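Local coordinates for oxidoreductase, 2OG-Fe oxygenase family protein, putative, expressed (Oryza sativa subsp. japonica, PDB 5XOI), which probably acts as an iron(II)- and 2-oxoglutarate-dependent dioxygenase of the AlkB family, this piece being its oxygenase domain, at residues A[27-30]-A[31-35]. Numbering follows the deposited sequence.
Sequences DIIR and RCQKL
Asp27 meets Arg31 one turn further along helix 22-37, and two kinds of bond join the pair. The backbone bond from Arg31 N to Asp27 O measures 2.9 Å. Beside it runs an i to i+4 salt bridge, in which Arg31 NE reaches Asp27 OD2 at 3.1 Å, from the syn side but tilted out of the carboxylate plane, with an N-H...O angle of 156°; a weaker branch goes to OD1. With the carboxylate and guanidinium planes 82° apart, the acid meets the guanidinium edge at NE alone and does not form the flat two-nitrogen pairing. Asp27 CG lies anti to the backbone N (chi1 -176°), and the Arg31 chain runs extended from CG to NE, which brings NE alongside the carboxylate. With an alanine in place of Asp27, the Arg31 guanidinium would probably lose this charge mate and be freer to turn, although Val88 and Phe89 of helix 87-106 also touch its side chain. Ile28 O accepts Cys32 N at 3.0 Å, while Ile28 CG2 lies 4.4 Å from Cys32 SG in a loose apolar contact. These two residues belong to the buried face of an amphipathic helix packed on the major sheet of the double-stranded beta-helix fold of 2-oxoglutarate oxygenases: both touch Leu226, and Ile28 also meets Phe158 and Leu160. Ile29 O receives Gln33 N at 2.7 Å, nearly in line with the C=O bond. The Ile29 CG2 methyl touches the Gln33 amide, 3.6 Å from Gln33 NE2; that nitrogen is held by Ala217 O, tying the helix to the end of helix 211-217. Arg30 O accepts Lys34 N at 3.2 Å, and the Arg30 side chain lies exposed, with NH2 weakly bonded to Glu216 O.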
ATOM      1  N   ASP A  27      10.341  -7.416 -11.000  1.00 18.85           N
ATOM      2  CA  ASP A  27       9.275  -8.366 -11.287  1.00 23.97           C
ATOM      3  C   ASP A  27       7.912  -7.763 -10.980  1.00 15.71           C
ATOM      4  O   ASP A  27       6.949  -7.989 -11.720  1.00 22.34           O
ATOM      5  CB  ASP A  27       9.498  -9.643 -10.475  1.00 25.91           C
ATOM      6  CG  ASP A  27       8.491 -10.728 -10.789  1.00 32.44           C
ATOM      7  OD1 ASP A  27       8.192 -10.951 -11.979  1.00 37.00           O
ATOM      8  OD2 ASP A  27       8.017 -11.377  -9.834  1.00 37.22           O
ATOM      9  N   ILE A  28       7.823  -6.986  -9.896  1.00 16.91           N
ATOM     10  CA  ILE A  28       6.549  -6.386  -9.511  1.00 19.60           C
ATOM     11  C   ILE A  28       6.107  -5.375 -10.562  1.00 20.48           C
ATOM     12  O   ILE A  28       4.946  -5.365 -10.976  1.00 19.14           O
ATOM     13  CB  ILE A  28       6.644  -5.746  -8.114  1.00 18.18           C
ATOM     14  CG1 ILE A  28       6.712  -6.826  -7.031  1.00 21.43           C
ATOM     15  CG2 ILE A  28       5.439  -4.845  -7.861  1.00 21.24           C
ATOM     16  CD1 ILE A  28       7.296  -6.330  -5.728  1.00 23.71           C
ATOM     17  N   ILE A  29       7.037  -4.528 -11.020  1.00 19.22           N
ATOM     18  CA  ILE A  29       6.728  -3.561 -12.074  1.00 18.41           C
ATOM     19  C   ILE A  29       6.301  -4.279 -13.343  1.00 21.77           C
ATOM     20  O   ILE A  29       5.288  -3.935 -13.960  1.00 16.40           O
ATOM     21  CB  ILE A  29       7.938  -2.646 -12.349  1.00 15.61           C
ATOM     22  CG1 ILE A  29       8.324  -1.828 -11.106  1.00 21.04           C
ATOM     23  CG2 ILE A  29       7.660  -1.750 -13.580  1.00 15.95           C
ATOM     24  CD1 ILE A  29       7.305  -0.791 -10.704  1.00 29.89           C
ATOM     25  N   ARG A  30       7.078  -5.283 -13.766  1.00 17.23           N
ATOM     26  CA  ARG A  30       6.765  -5.960 -15.021  1.00 19.58           C
ATOM     27  C   ARG A  30       5.395  -6.634 -14.960  1.00 19.21           C
ATOM     28  O   ARG A  30       4.611  -6.534 -15.910  1.00 23.80           O
ATOM     29  CB  ARG A  30       7.871  -6.962 -15.359  1.00 23.08           C
ATOM     30  CG  ARG A  30       9.126  -6.294 -15.913  1.00 23.21           C
ATOM     31  CD  ARG A  30      10.182  -7.329 -16.306  1.00 29.03           C
ATOM     32  NE  ARG A  30      11.383  -6.710 -16.863  1.00 31.95           N
ATOM     33  CZ  ARG A  30      12.596  -7.253 -16.794  1.00 39.40           C
ATOM     34  NH1 ARG A  30      12.769  -8.420 -16.183  1.00 32.61           N
ATOM     35  NH2 ARG A  30      13.638  -6.629 -17.325  1.00 44.66           N
ATOM     36  N   ARG A  31       5.069  -7.291 -13.842  1.00 22.57           N
ATOM     37  CA  ARG A  31       3.748  -7.913 -13.721  1.00 21.36           C
ATOM     38  C   ARG A  31       2.633  -6.872 -13.744  1.00 21.50           C
ATOM     39  O   ARG A  31       1.594  -7.080 -14.378  1.00 21.45           O
ATOM     40  CB  ARG A  31       3.657  -8.739 -12.442  1.00 24.03           C
ATOM     41  CG  ARG A  31       4.466 -10.026 -12.470  1.00 30.31           C
ATOM     42  CD  ARG A  31       4.443 -10.677 -11.101  1.00 35.00           C
ATOM     43  NE  ARG A  31       5.247 -11.894 -11.043  1.00 40.25           N
ATOM     44  CZ  ARG A  31       4.745 -13.118 -11.151  1.00 40.46           C
ATOM     45  NH1 ARG A  31       3.440 -13.287 -11.333  1.00 39.02           N
ATOM     46  NH2 ARG A  31       5.546 -14.170 -11.080  1.00 48.19           N
ATOM     47  N   CYS A  32       2.834  -5.746 -13.056  1.00 18.77           N
ATOM     48  CA  CYS A  32       1.816  -4.702 -13.026  1.00 16.64           C
ATOM     49  C   CYS A  32       1.703  -3.980 -14.364  1.00 22.89           C
ATOM     50  O   CYS A  32       0.614  -3.533 -14.738  1.00 22.72           O
ATOM     51  CB  CYS A  32       2.137  -3.718 -11.900  1.00 14.75           C
ATOM     52  SG  CYS A  32       1.832  -4.320 -10.245  1.00 21.05           S
ATOM     53  N   GLN A  33       2.808  -3.865 -15.108  1.00 20.92           N
ATOM     54  CA  GLN A  33       2.720  -3.287 -16.447  1.00 21.34           C
ATOM     55  C   GLN A  33       1.829  -4.130 -17.350  1.00 24.00           C
ATOM     56  O   GLN A  33       1.002  -3.596 -18.097  1.00 25.41           O
ATOM     57  CB  GLN A  33       4.115  -3.152 -17.059  1.00 20.44           C
ATOM     58  CG  GLN A  33       4.921  -2.016 -16.486  1.00 19.18           C
ATOM     59  CD  GLN A  33       6.352  -2.038 -16.961  1.00 23.93           C
ATOM     60  OE1 GLN A  33       6.901  -3.102 -17.263  1.00 24.74           O
ATOM     61  NE2 GLN A  33       6.973  -0.869 -17.018  1.00 22.23           N
ATOM     62  N   LYS A  34       1.968  -5.450 -17.272  1.00 20.25           N
ATOM     63  CA  LYS A  34       1.214  -6.337 -18.149  1.00 23.76           C
ATOM     64  C   LYS A  34      -0.235  -6.479 -17.692  1.00 23.52           C
ATOM     65  O   LYS A  34      -1.155  -6.391 -18.509  1.00 27.89           O
ATOM     66  CB  LYS A  34       1.896  -7.703 -18.207  1.00 27.94           C
ATOM     67  CG  LYS A  34       1.355  -8.610 -19.290  1.00 32.75           C
ATOM     68  CD  LYS A  34       2.248  -9.821 -19.465  1.00 34.13           C
ATOM     69  CE  LYS A  34       1.593 -10.846 -20.369  1.00 37.95           C
ATOM     70  NZ  LYS A  34       1.373 -10.346 -21.761  1.00 37.69           N
ATOM     71  N   LEU A  35      -0.454  -6.719 -16.396  1.00 25.64           N
ATOM     72  CA  LEU A  35      -1.816  -6.750 -15.870  1.00 25.54           C
ATOM     73  C   LEU A  35      -2.511  -5.409 -16.049  1.00 27.53           C
ATOM     74  O   LEU A  35      -3.731  -5.364 -16.262  1.00 21.73           O
ATOM     75  CB  LEU A  35      -1.800  -7.144 -14.395  1.00 24.85           C
ATOM     76  CG  LEU A  35      -1.240  -8.517 -14.008  1.00 27.06           C
ATOM     77  CD1 LEU A  35      -1.532  -8.794 -12.559  1.00 30.14           C
ATOM     78  CD2 LEU A  35      -1.831  -9.619 -14.880  1.00 32.38           C
TER